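Local coordinates for protein GDP-L-fucose synthase (Campylobacter jejuni subsp. jejuni serotype O:2, PDB 7M13) that acts as a GDP-D-glycero-L-gluco-heptose synthase, an NADPH-dependent oxidoreductase that makes a nucleotide-activated heptose for the capsular polysaccharide, at residues B[64-68]-B[90-95]; B[106-112]-B[161-167]; B[176-180]-B[189-194]. All coordinates share one frame; numbering follows the deposited sequence. Where two conformers were deposited one is given.

Contact 1 of 3, residues B[64-68]-B[90-95]; sequences VFLTA and IQNNVI. With NAP (NADP nicotinamide-adenine-dinucleotide phosphate), chain E.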
loop_
_atom_site.group_PDB
_atom_site.type_symbol
_atom_site.label_atom_id
_atom_site.label_comp_id
_atom_site.label_asym_id
_atom_site.label_seq_id
_atom_site.Cartn_x
_atom_site.Cartn_y
_atom_site.Cartn_z
ATOM N N VAL B 64 6.006 14.655 15.813
ATOM C CA VAL B 64 5.847 14.914 14.373
ATOM C C VAL B 64 4.363 14.992 14.016
ATOM O O VAL B 64 3.580 14.067 14.377
ATOM C CB VAL B 64 6.536 13.800 13.563
ATOM C CG1 VAL B 64 6.282 13.986 12.080
ATOM C CG2 VAL B 64 8.043 13.736 13.855
ATOM N N PHE B 65 3.966 16.054 13.327
ATOM C CA PHE B 65 2.674 16.153 12.609
ATOM C C PHE B 65 2.946 16.053 11.135
ATOM O O PHE B 65 3.620 16.947 10.570
ATOM C CB PHE B 65 1.932 17.433 12.969
ATOM C CG PHE B 65 1.542 17.560 14.416
ATOM C CD1 PHE B 65 0.303 17.115 14.847
ATOM C CD2 PHE B 65 2.336 18.239 15.327
ATOM C CE1 PHE B 65 -0.088 17.226 16.169
ATOM C CE2 PHE B 65 1.931 18.359 16.644
ATOM C CZ PHE B 65 0.702 17.895 17.053
ATOM N N LEU B 66 2.497 14.966 10.516
ATOM C CA LEU B 66 2.816 14.704 9.103
ATOM C C LEU B 66 1.665 15.221 8.253
ATOM O O LEU B 66 0.675 14.455 8.064
ATOM C CB LEU B 66 3.062 13.218 8.916
ATOM C CG LEU B 66 3.367 12.788 7.498
ATOM C CD1 LEU B 66 4.377 13.721 6.839
ATOM C CD2 LEU B 66 3.796 11.334 7.510
ATOM N N THR B 67 1.742 16.441 7.744
ATOM C CA THR B 67 0.635 17.005 6.934
ATOM C C THR B 67 0.983 17.070 5.451
ATOM O O THR B 67 0.067 17.290 4.662
ATOM C CB THR B 67 0.168 18.397 7.403
ATOM O OG1 THR B 67 0.986 19.425 6.815
ATOM C CG2 THR B 67 0.146 18.523 8.902
ATOM N N ALA B 68 2.242 16.871 5.071
ATOM C CA ALA B 68 2.674 17.050 3.684
ATOM C C ALA B 68 2.036 15.995 2.776
ATOM O O ALA B 68 1.972 14.822 3.160
ATOM C CB ALA B 68 4.161 16.955 3.622
ATOM N N ILE B 90 6.861 10.106 0.895
ATOM C CA ILE B 90 6.736 11.059 2.020
ATOM C C ILE B 90 6.440 10.264 3.294
ATOM O O ILE B 90 7.084 10.438 4.330
ATOM C CB ILE B 90 5.688 12.127 1.712
ATOM C CG1 ILE B 90 6.170 13.040 0.584
ATOM C CG2 ILE B 90 5.400 12.905 2.990
ATOM C CD1 ILE B 90 5.092 13.936 0.045
ATOM N N GLN B 91 5.399 9.455 3.228
ATOM C CA GLN B 91 4.931 8.648 4.371
ATOM C C GLN B 91 6.080 7.775 4.869
ATOM O O GLN B 91 6.389 7.757 6.106
ATOM C CB GLN B 91 3.728 7.783 3.989
ATOM C CG GLN B 91 2.464 8.582 3.680
ATOM C CD GLN B 91 1.401 7.843 2.909
ATOM O OE1 GLN B 91 0.470 8.494 2.410
ATOM N NE2 GLN B 91 1.553 6.545 2.724
ATOM N N ASN B 92 6.706 7.022 3.976
ATOM C CA ASN B 92 7.705 6.017 4.385
ATOM C C ASN B 92 8.921 6.752 4.961
ATOM O O ASN B 92 9.464 6.348 6.005
ATOM C CB ASN B 92 8.118 5.149 3.204
ATOM C CG ASN B 92 7.035 4.199 2.746
ATOM O OD1 ASN B 92 6.011 4.064 3.391
ATOM N ND2 ASN B 92 7.304 3.581 1.612
ATOM N N ASN B 93 9.356 7.804 4.290
ATOM C CA ASN B 93 10.567 8.521 4.753
ATOM C C ASN B 93 10.322 9.131 6.138
ATOM O O ASN B 93 11.179 8.982 7.024
ATOM C CB ASN B 93 10.958 9.595 3.753
ATOM C CG ASN B 93 11.526 9.065 2.445
ATOM O OD1 ASN B 93 11.982 7.930 2.383
ATOM N ND2 ASN B 93 11.482 9.916 1.432
ATOM N N VAL B 94 9.176 9.769 6.358
ATOM C CA VAL B 94 8.961 10.463 7.656
ATOM C C VAL B 94 8.673 9.425 8.741
ATOM O O VAL B 94 9.246 9.506 9.825
ATOM C CB VAL B 94 7.841 11.502 7.514
ATOM C CG1 VAL B 94 7.412 12.063 8.849
ATOM C CG2 VAL B 94 8.289 12.597 6.558
ATOM N N ILE B 95 7.865 8.410 8.458
ATOM C CA ILE B 95 7.483 7.445 9.508
ATOM C C ILE B 95 8.723 6.625 9.901
ATOM O O ILE B 95 9.021 6.468 11.092
ATOM C CB ILE B 95 6.307 6.567 9.074
ATOM C CG1 ILE B 95 5.039 7.400 8.936
ATOM C CG2 ILE B 95 6.129 5.432 10.067
ATOM C CD1 ILE B 95 3.928 6.695 8.186
HETATM P PA NAP E . -2.013 21.039 1.547
HETATM O O1A NAP E . -2.237 20.480 0.174
HETATM O O2A NAP E . -2.677 22.354 1.874
HETATM O O5B NAP E . -0.486 21.236 1.859
HETATM C C5B NAP E . 0.452 20.192 1.605
HETATM C C4B NAP E . 1.805 20.739 1.934
HETATM O O4B NAP E . 2.751 19.656 1.773
HETATM C C3B NAP E . 2.278 21.885 1.016
HETATM O O3B NAP E . 2.666 23.001 1.808
HETATM C C2B NAP E . 3.417 21.258 0.220
HETATM O O2B NAP E . 4.492 22.157 -0.053
HETATM C C1B NAP E . 3.918 20.185 1.180
HETATM N N9A NAP E . 4.622 19.133 0.478
HETATM C C8A NAP E . 4.146 18.303 -0.490
HETATM N N7A NAP E . 5.058 17.527 -1.023
HETATM C C5A NAP E . 6.219 17.878 -0.368
HETATM C C6A NAP E . 7.543 17.422 -0.496
HETATM N N6A NAP E . 7.940 16.510 -1.391
HETATM N N1A NAP E . 8.464 17.997 0.309
HETATM C C2A NAP E . 8.074 18.934 1.183
HETATM N N3A NAP E . 6.857 19.444 1.381
HETATM C C4A NAP E . 5.970 18.870 0.558
HETATM O O3 NAP E . -2.469 19.945 2.619
HETATM P PN NAP E . -3.774 19.929 3.515
HETATM O O1N NAP E . -4.939 20.191 2.642
HETATM O O2N NAP E . -3.506 20.805 4.674
HETATM O O5D NAP E . -3.790 18.388 3.980
HETATM C C5D NAP E . -3.169 17.992 5.182
HETATM C C4D NAP E . -3.397 16.517 5.350
HETATM O O4D NAP E . -4.820 16.252 5.487
HETATM C C3D NAP E . -2.905 15.649 4.183
HETATM O O3D NAP E . -2.408 14.391 4.660
HETATM C C2D NAP E . -4.166 15.483 3.383
HETATM O O2D NAP E . -4.134 14.377 2.487
HETATM C C1D NAP E . -5.204 15.323 4.475
HETATM N N1N NAP E . -6.562 15.616 3.965
HETATM C C2N NAP E . -6.899 16.849 3.481
HETATM C C3N NAP E . -8.120 17.067 2.938
HETATM C C7N NAP E . -8.535 18.384 2.385
HETATM O O7N NAP E . -9.730 18.551 2.065
HETATM N N7N NAP E . -7.607 19.330 2.266
HETATM C C4N NAP E . -9.109 16.008 2.926
HETATM C C5N NAP E . -8.700 14.742 3.493
HETATM C C6N NAP E . -7.481 14.570 3.903
HETATM P P2B NAP E . 4.373 23.229 -1.258
HETATM O O1X NAP E . 3.468 24.292 -0.701
HETATM O O2X NAP E . 3.888 22.559 -2.466
HETATM O O3X NAP E . 5.824 23.711 -1.451
#

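Contact 2 of 3, residues B[106-112]-B[161-167]; sequences LVFFGSG and NFITLVL. With NAP (NADP nicotinamide-adenine-dinucleotide phosphate), chain E.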
loop_
_atom_site.group_PDB
_atom_site.type_symbol
_atom_site.label_atom_id
_atom_site.label_comp_id
_atom_site.label_asym_id
_atom_site.label_seq_id
_atom_site.Cartn_x
_atom_site.Cartn_y
_atom_site.Cartn_z
ATOM N N LEU B 106 3.794 10.532 16.723
ATOM C CA LEU B 106 3.552 11.070 15.379
ATOM C C LEU B 106 2.064 11.000 15.101
ATOM O O LEU B 106 1.442 10.009 15.495
ATOM C CB LEU B 106 4.345 10.218 14.375
ATOM C CG LEU B 106 4.214 10.575 12.887
ATOM C CD1 LEU B 106 5.522 10.262 12.158
ATOM C CD2 LEU B 106 3.064 9.827 12.240
ATOM N N VAL B 107 1.549 12.032 14.450
ATOM C CA VAL B 107 0.164 12.035 13.924
ATOM C C VAL B 107 0.227 12.180 12.418
ATOM O O VAL B 107 0.927 13.054 11.909
ATOM C CB VAL B 107 -0.676 13.147 14.549
ATOM C CG1 VAL B 107 -1.997 13.316 13.798
ATOM C CG2 VAL B 107 -0.902 12.876 16.017
ATOM N N PHE B 108 -0.414 11.266 11.712
ATOM C CA PHE B 108 -0.527 11.240 10.250
ATOM C C PHE B 108 -1.985 11.502 9.897
ATOM O O PHE B 108 -2.883 11.047 10.611
ATOM C CB PHE B 108 -0.083 9.877 9.710
ATOM C CG PHE B 108 -0.364 9.628 8.252
ATOM C CD1 PHE B 108 0.183 10.455 7.286
ATOM C CD2 PHE B 108 -1.081 8.518 7.852
ATOM C CE1 PHE B 108 -0.055 10.233 5.943
ATOM C CE2 PHE B 108 -1.330 8.305 6.510
ATOM C CZ PHE B 108 -0.827 9.173 5.571
ATOM N N PHE B 109 -2.256 12.102 8.761
ATOM C CA PHE B 109 -3.641 12.388 8.311
ATOM C C PHE B 109 -3.979 11.517 7.112
ATOM O O PHE B 109 -3.252 11.517 6.074
ATOM C CB PHE B 109 -3.817 13.858 8.001
ATOM C CG PHE B 109 -3.601 14.717 9.214
ATOM C CD1 PHE B 109 -4.627 14.910 10.129
ATOM C CD2 PHE B 109 -2.337 15.187 9.520
ATOM C CE1 PHE B 109 -4.407 15.668 11.268
ATOM C CE2 PHE B 109 -2.129 15.940 10.666
ATOM C CZ PHE B 109 -3.161 16.154 11.548
ATOM N N GLY B 110 -5.071 10.759 7.222
ATOM C CA GLY B 110 -5.643 10.016 6.109
ATOM C C GLY B 110 -6.800 10.759 5.470
ATOM O O GLY B 110 -7.229 11.805 5.997
ATOM N N SER B 111 -7.306 10.203 4.387
ATOM C CA SER B 111 -8.416 10.745 3.587
ATOM C C SER B 111 -9.514 9.700 3.528
ATOM O O SER B 111 -9.196 8.503 3.448
ATOM C CB SER B 111 -7.927 11.119 2.191
ATOM O OG SER B 111 -9.006 11.238 1.294
ATOM N N GLY B 112 -10.756 10.143 3.454
ATOM C CA GLY B 112 -11.900 9.258 3.198
ATOM C C GLY B 112 -11.754 8.497 1.899
ATOM O O GLY B 112 -12.466 7.529 1.706
ATOM N N ASN B 161 4.303 4.976 18.747
ATOM C CA ASN B 161 2.984 5.608 19.029
ATOM C C ASN B 161 2.667 6.588 17.900
ATOM O O ASN B 161 2.777 7.780 18.070
ATOM C CB ASN B 161 2.886 6.239 20.424
ATOM C CG ASN B 161 2.568 5.213 21.487
ATOM O OD1 ASN B 161 1.452 4.687 21.540
ATOM N ND2 ASN B 161 3.543 4.911 22.324
ATOM N N PHE B 162 2.320 6.015 16.763
ATOM C CA PHE B 162 2.063 6.702 15.485
ATOM C C PHE B 162 0.580 6.553 15.162
ATOM O O PHE B 162 0.120 5.438 14.903
ATOM C CB PHE B 162 2.938 6.052 14.406
ATOM C CG PHE B 162 4.443 6.130 14.559
ATOM C CD1 PHE B 162 5.054 6.970 15.468
ATOM C CD2 PHE B 162 5.235 5.400 13.701
ATOM C CE1 PHE B 162 6.438 7.042 15.545
ATOM C CE2 PHE B 162 6.618 5.469 13.784
ATOM C CZ PHE B 162 7.200 6.270 14.716
ATOM N N ILE B 163 -0.152 7.653 15.189
ATOM C CA ILE B 163 -1.637 7.606 15.143
ATOM C C ILE B 163 -2.110 8.244 13.844
ATOM O O ILE B 163 -1.626 9.330 13.494
ATOM C CB ILE B 163 -2.212 8.367 16.334
ATOM C CG1 ILE B 163 -1.573 7.966 17.658
ATOM C CG2 ILE B 163 -3.713 8.166 16.358
ATOM C CD1 ILE B 163 -1.732 6.538 17.974
ATOM N N THR B 164 -3.053 7.601 13.146
ATOM C CA THR B 164 -3.650 8.112 11.899
ATOM C C THR B 164 -5.040 8.667 12.206
ATOM O O THR B 164 -5.881 7.914 12.755
ATOM C CB THR B 164 -3.746 7.050 10.795
ATOM O OG1 THR B 164 -2.389 6.675 10.479
ATOM C CG2 THR B 164 -4.411 7.563 9.547
ATOM N N LEU B 165 -5.281 9.901 11.799
ATOM C CA LEU B 165 -6.580 10.574 11.872
ATOM C C LEU B 165 -7.082 10.783 10.452
ATOM O O LEU B 165 -6.330 11.281 9.611
ATOM C CB LEU B 165 -6.430 11.921 12.580
ATOM C CG LEU B 165 -5.816 11.896 13.967
ATOM C CD1 LEU B 165 -5.732 13.311 14.555
ATOM C CD2 LEU B 165 -6.606 10.982 14.905
ATOM N N VAL B 166 -8.326 10.421 10.172
ATOM C CA VAL B 166 -8.859 10.372 8.795
ATOM C C VAL B 166 -10.012 11.361 8.653
ATOM O O VAL B 166 -10.934 11.291 9.461
ATOM C CB VAL B 166 -9.306 8.945 8.444
ATOM C CG1 VAL B 166 -9.682 8.830 6.983
ATOM C CG2 VAL B 166 -8.221 7.928 8.813
ATOM N N LEU B 167 -9.974 12.205 7.627
ATOM C CA LEU B 167 -11.024 13.218 7.378
ATOM C C LEU B 167 -11.435 13.203 5.912
ATOM O O LEU B 167 -10.748 12.601 5.064
ATOM C CB LEU B 167 -10.533 14.611 7.782
ATOM C CG LEU B 167 -9.292 15.140 7.067
ATOM C CD1 LEU B 167 -9.417 16.638 6.856
ATOM C CD2 LEU B 167 -8.035 14.834 7.845
HETATM P PA NAP E . -2.013 21.039 1.547
HETATM O O1A NAP E . -2.237 20.480 0.174
HETATM O O2A NAP E . -2.677 22.354 1.874
HETATM O O5B NAP E . -0.486 21.236 1.859
HETATM C C5B NAP E . 0.452 20.192 1.605
HETATM C C4B NAP E . 1.805 20.739 1.934
HETATM O O4B NAP E . 2.751 19.656 1.773
HETATM C C3B NAP E . 2.278 21.885 1.016
HETATM O O3B NAP E . 2.666 23.001 1.808
HETATM C C2B NAP E . 3.417 21.258 0.220
HETATM O O2B NAP E . 4.492 22.157 -0.053
HETATM C C1B NAP E . 3.918 20.185 1.180
HETATM N N9A NAP E . 4.622 19.133 0.478
HETATM C C8A NAP E . 4.146 18.303 -0.490
HETATM N N7A NAP E . 5.058 17.527 -1.023
HETATM C C5A NAP E . 6.219 17.878 -0.368
HETATM C C6A NAP E . 7.543 17.422 -0.496
HETATM N N6A NAP E . 7.940 16.510 -1.391
HETATM N N1A NAP E . 8.464 17.997 0.309
HETATM C C2A NAP E . 8.074 18.934 1.183
HETATM N N3A NAP E . 6.857 19.444 1.381
HETATM C C4A NAP E . 5.970 18.870 0.558
HETATM O O3 NAP E . -2.469 19.945 2.619
HETATM P PN NAP E . -3.774 19.929 3.515
HETATM O O1N NAP E . -4.939 20.191 2.642
HETATM O O2N NAP E . -3.506 20.805 4.674
HETATM O O5D NAP E . -3.790 18.388 3.980
HETATM C C5D NAP E . -3.169 17.992 5.182
HETATM C C4D NAP E . -3.397 16.517 5.350
HETATM O O4D NAP E . -4.820 16.252 5.487
HETATM C C3D NAP E . -2.905 15.649 4.183
HETATM O O3D NAP E . -2.408 14.391 4.660
HETATM C C2D NAP E . -4.166 15.483 3.383
HETATM O O2D NAP E . -4.134 14.377 2.487
HETATM C C1D NAP E . -5.204 15.323 4.475
HETATM N N1N NAP E . -6.562 15.616 3.965
HETATM C C2N NAP E . -6.899 16.849 3.481
HETATM C C3N NAP E . -8.120 17.067 2.938
HETATM C C7N NAP E . -8.535 18.384 2.385
HETATM O O7N NAP E . -9.730 18.551 2.065
HETATM N N7N NAP E . -7.607 19.330 2.266
HETATM C C4N NAP E . -9.109 16.008 2.926
HETATM C C5N NAP E . -8.700 14.742 3.493
HETATM C C6N NAP E . -7.481 14.570 3.903
HETATM P P2B NAP E . 4.373 23.229 -1.258
HETATM O O1X NAP E . 3.468 24.292 -0.701
HETATM O O2X NAP E . 3.888 22.559 -2.466
HETATM O O3X NAP E . 5.824 23.711 -1.451
#

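Contact 3 of 3, residues B[176-180]-B[189-194]; sequences NFDFG and LRKFHL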
loop_
_atom_site.group_PDB
_atom_site.type_symbol
_atom_site.label_atom_id
_atom_site.label_comp_id
_atom_site.label_asym_id
_atom_site.label_seq_id
_atom_site.Cartn_x
_atom_site.Cartn_y
_atom_site.Cartn_z
ATOM N N ASN B 176 -6.788 27.605 1.265
ATOM C CA ASN B 176 -6.245 27.726 -0.105
ATOM C C ASN B 176 -7.454 27.987 -1.014
ATOM O O ASN B 176 -8.304 27.091 -1.165
ATOM C CB ASN B 176 -5.366 26.512 -0.423
ATOM C CG ASN B 176 -4.915 26.433 -1.865
ATOM O OD1 ASN B 176 -5.452 27.106 -2.744
ATOM N ND2 ASN B 176 -3.922 25.604 -2.118
ATOM N N PHE B 177 -7.553 29.218 -1.528
ATOM C CA PHE B 177 -8.729 29.724 -2.276
ATOM C C PHE B 177 -8.488 29.641 -3.785
ATOM O O PHE B 177 -9.288 30.238 -4.527
ATOM C CB PHE B 177 -9.026 31.161 -1.859
ATOM C CG PHE B 177 -9.362 31.311 -0.401
ATOM C CD1 PHE B 177 -10.639 31.018 0.066
ATOM C CD2 PHE B 177 -8.418 31.783 0.494
ATOM C CE1 PHE B 177 -10.947 31.172 1.410
ATOM C CE2 PHE B 177 -8.736 31.944 1.834
ATOM C CZ PHE B 177 -9.999 31.643 2.289
ATOM N N ASP B 178 -7.459 28.905 -4.225
ATOM C CA ASP B 178 -7.166 28.686 -5.667
ATOM C C ASP B 178 -8.332 27.922 -6.314
ATOM O O ASP B 178 -8.847 26.964 -5.688
ATOM C CB ASP B 178 -5.827 27.969 -5.867
ATOM C CG ASP B 178 -4.636 28.782 -5.396
ATOM O OD1 ASP B 178 -3.499 28.274 -5.503
ATOM O OD2 ASP B 178 -4.857 29.918 -4.923
ATOM N N PHE B 179 -8.747 28.361 -7.513
ATOM C CA PHE B 179 -9.850 27.764 -8.315
ATOM C C PHE B 179 -9.393 26.433 -8.920
ATOM O O PHE B 179 -8.213 26.321 -9.300
ATOM C CB PHE B 179 -10.291 28.696 -9.449
ATOM C CG PHE B 179 -11.135 29.871 -9.024
ATOM C CD1 PHE B 179 -12.422 29.681 -8.546
ATOM C CD2 PHE B 179 -10.647 31.167 -9.121
ATOM C CE1 PHE B 179 -13.197 30.762 -8.156
ATOM C CE2 PHE B 179 -11.421 32.245 -8.728
ATOM C CZ PHE B 179 -12.694 32.039 -8.247
ATOM N N GLY B 180 -10.325 25.488 -9.038
ATOM C CA GLY B 180 -10.126 24.180 -9.690
ATOM C C GLY B 180 -9.170 23.277 -8.920
ATOM O O GLY B 180 -8.538 22.430 -9.564
ATOM N N LEU B 189 -16.763 29.760 -1.304
ATOM C CA LEU B 189 -16.711 31.100 -0.668
ATOM C C LEU B 189 -16.214 32.087 -1.727
ATOM O O LEU B 189 -16.845 33.164 -1.871
ATOM C CB LEU B 189 -15.791 31.082 0.555
ATOM C CG LEU B 189 -15.693 32.407 1.305
ATOM C CD1 LEU B 189 -17.064 32.859 1.792
ATOM C CD2 LEU B 189 -14.728 32.297 2.473
ATOM N N ARG B 190 -15.168 31.720 -2.477
ATOM C CA ARG B 190 -14.555 32.647 -3.463
ATOM C C ARG B 190 -15.525 32.883 -4.619
ATOM O O ARG B 190 -15.576 34.028 -5.099
ATOM C CB ARG B 190 -13.216 32.147 -4.007
ATOM C CG ARG B 190 -12.448 33.236 -4.748
ATOM C CD ARG B 190 -10.996 32.889 -5.001
ATOM N NE ARG B 190 -10.340 33.863 -5.863
ATOM C CZ ARG B 190 -9.116 33.724 -6.360
ATOM N NH1 ARG B 190 -8.607 34.665 -7.134
ATOM N NH2 ARG B 190 -8.399 32.651 -6.073
ATOM N N LYS B 191 -16.259 31.859 -5.047
ATOM C CA LYS B 191 -17.233 31.976 -6.168
ATOM C C LYS B 191 -18.302 33.014 -5.813
ATOM O O LYS B 191 -18.621 33.871 -6.670
ATOM C CB LYS B 191 -17.901 30.630 -6.466
ATOM C CG LYS B 191 -17.081 29.660 -7.310
ATOM C CD LYS B 191 -17.880 28.463 -7.820
ATOM C CE LYS B 191 -19.136 28.850 -8.579
ATOM N NZ LYS B 191 -19.700 27.722 -9.364
ATOM N N PHE B 192 -18.860 32.958 -4.603
ATOM C CA PHE B 192 -19.918 33.911 -4.181
ATOM C C PHE B 192 -19.320 35.308 -3.988
ATOM O O PHE B 192 -20.021 36.272 -4.287
ATOM C CB PHE B 192 -20.653 33.417 -2.936
ATOM C CG PHE B 192 -21.780 32.483 -3.280
ATOM C CD1 PHE B 192 -23.020 32.977 -3.643
ATOM C CD2 PHE B 192 -21.581 31.110 -3.295
ATOM C CE1 PHE B 192 -24.053 32.118 -3.984
ATOM C CE2 PHE B 192 -22.620 30.253 -3.622
ATOM C CZ PHE B 192 -23.847 30.757 -3.983
ATOM N N HIS B 193 -18.084 35.420 -3.491
ATOM C CA HIS B 193 -17.415 36.731 -3.282
ATOM C C HIS B 193 -17.276 37.447 -4.632
ATOM O O HIS B 193 -17.664 38.633 -4.722
ATOM C CB HIS B 193 -16.073 36.557 -2.565
ATOM C CG HIS B 193 -15.348 37.840 -2.368
ATOM N ND1 HIS B 193 -15.737 38.764 -1.418
ATOM C CD2 HIS B 193 -14.279 38.365 -3.003
ATOM C CE1 HIS B 193 -14.923 39.801 -1.464
ATOM N NE2 HIS B 193 -14.021 39.578 -2.429
ATOM N N LEU B 194 -16.773 36.755 -5.652
ATOM C CA LEU B 194 -16.580 37.331 -7.008
ATOM C C LEU B 194 -17.940 37.643 -7.644
ATOM O O LEU B 194 -18.030 38.671 -8.336
ATOM C CB LEU B 194 -15.781 36.367 -7.884
ATOM C CG LEU B 194 -14.356 36.078 -7.419
ATOM C CD1 LEU B 194 -13.618 35.281 -8.475
ATOM C CD2 LEU B 194 -13.614 37.363 -7.090
#

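Contact 1 of 3, residues B[64-68]-B[90-95]
Ala68 and Ile90 meet beside the adenine of the bound cofactor, and both send a methyl to the same side of its plane: Ala68 CB stands over N9A at 3.9 Å, while Ile90 CD1, 3.7 Å from N7A, lies above the plane but beyond the outline of the ring. The setting is a Rossmann beta-alpha-beta unit, in which helix 80-100 follows strand 63-66 and runs back antiparallel to it, the axes of the short segments 10.3 Å apart at 177°. The small methyl of Ala68 allows the chain to pass close to the ribose, with Ala68 CA 3.2 Å from O4B. Behind this pocket wall the side chains that meet across the contact are apolar. With CG anti to the backbone N (chi1 178°), Leu66 reaches across and meets Val94 tip to tip, its CD2 3.9 Å from Val94 CG1. Leu66 CD1 lies 4.1 Å from Ile90 CG2. Branched aliphatic residues suit this sheet-helix interface because their methyls can meet at van der Waals distance without leaving a polar group to satisfy. Gln91, at the margin, gives its NE2 to the carbonyl of Ala143. Farthest from the cofactor, Val64 CG1 rests 3.9 Å from Val94 CG1.

Contact 2 of 3, residues B[106-112]-B[161-167]
Leu106 to Ser111 pair with Phe162 to Leu167 as parallel strands, their axes at 33°, through seven backbone hydrogen bonds that run from Leu106 N to Asn161 O at one end to Gly112 N to Leu167 O at the other. The chains draw closest at Gly110, whose CA is 4.2 Å from Val166 CA, an approach that suits a residue without a side chain. The next bond, Leu167 N to Gly110 O, is long at 3.2 Å, and its donor sits well above the carbonyl plane. On the face carrying Phe108 and Phe162, the Phe108 side chain lies alongside Thr164, whose OG1 meets the ring edge in plane, 3.5 Å from Phe108 CD2; this buried hydroxyl has no hydrogen-bonding partner in the model. Leu106 CB packs 3.5 Å from Phe162 CD1. These are central strands of a Rossmann fold, with helices 80-100 and 138-158 covering this face and helix 247-260 the other. There Val107 CG1 touches Leu165 CD1 at 3.8 Å. Nearer the strand ends the same face becomes cofactor pocket. Phe109 O accepts a weak hydrogen bond from the ribose O3D and another bond from Lys144 NZ. With its side chain turned between the backbone N and the carbonyl carbon (chi1 60°), Leu167 CG comes 3.6 Å from NAP C5N, an apolar support for the nicotinamide ring. Ser111, predicted to matter for catalysis, puts CB 3.9 Å from C6N, while its OG accepts from Tyr113 N.

Contact 3 of 3, residues B[176-180]-B[189-194]
The irregular segment 176-180 passes alongside one face of helix 189-194, coming nearest where Phe177 CA lies 6.6 Å from Arg190 CA. An Asx turn shapes the loop, Asn176 OD1 accepting from Asp178 N at 3.1 Å. The Arg190 chain, extended from CG to NE, spans the gap and lets NH2 bind Phe177 O at 3.0 Å with a nearly straight N-H (167°); the oxygen lies in the guanidinium plane, though NH2 sits well above the plane of the carbonyl. The CE2 corner of the Phe179 ring lies over one face of the guanidinium, off-centre toward its rim, 3.5 Å from Arg190 NE, the planes 32° apart, while NH1 makes a salt bridge to Asp209. Carbonyl, ring and carboxylate should fix the rotation of the group. At the edge of the Phe179 ring come Leu194 CD1, 3.4 Å from CZ, and the aliphatic CG of Lys191, 4.1 Å from CE1; Phe225 stacks on the ring. Phe177 turns its ring toward Leu189 and helix 335-347, its CE1 meeting Leu189 CD2 at 4.1 Å. Lys191 turns its NZ to the carbonyls of Phe225 and Glu233, and is a predicted substrate-binding residue, consistent with the sugar-nucleotide side of an extended short-chain dehydrogenase/reductase.

How the contacts relate
From the N terminus, contact 1 closes first, bringing strand 63-66 and helix 80-100 together across 21 intervening residues, about half of them already in helix 80-100. The chain then enters strand 105-111, a sheet neighbour of 63-66, and contact 2 closes a longer excursion of 48 residues that includes helix 138-158. Contact 3 follows, bridging only eight residues between the loop after strand 162-171 and helix 184-199. The three stand in series; none nests in or crosses another. Contacts 1 and 2 touch directly through Val64, Leu66 and Val107 backbones, and both border the cofactor. Contact 3 lies on the opposite side of the chain's centre, its centre about 28 Å from that of contact 2.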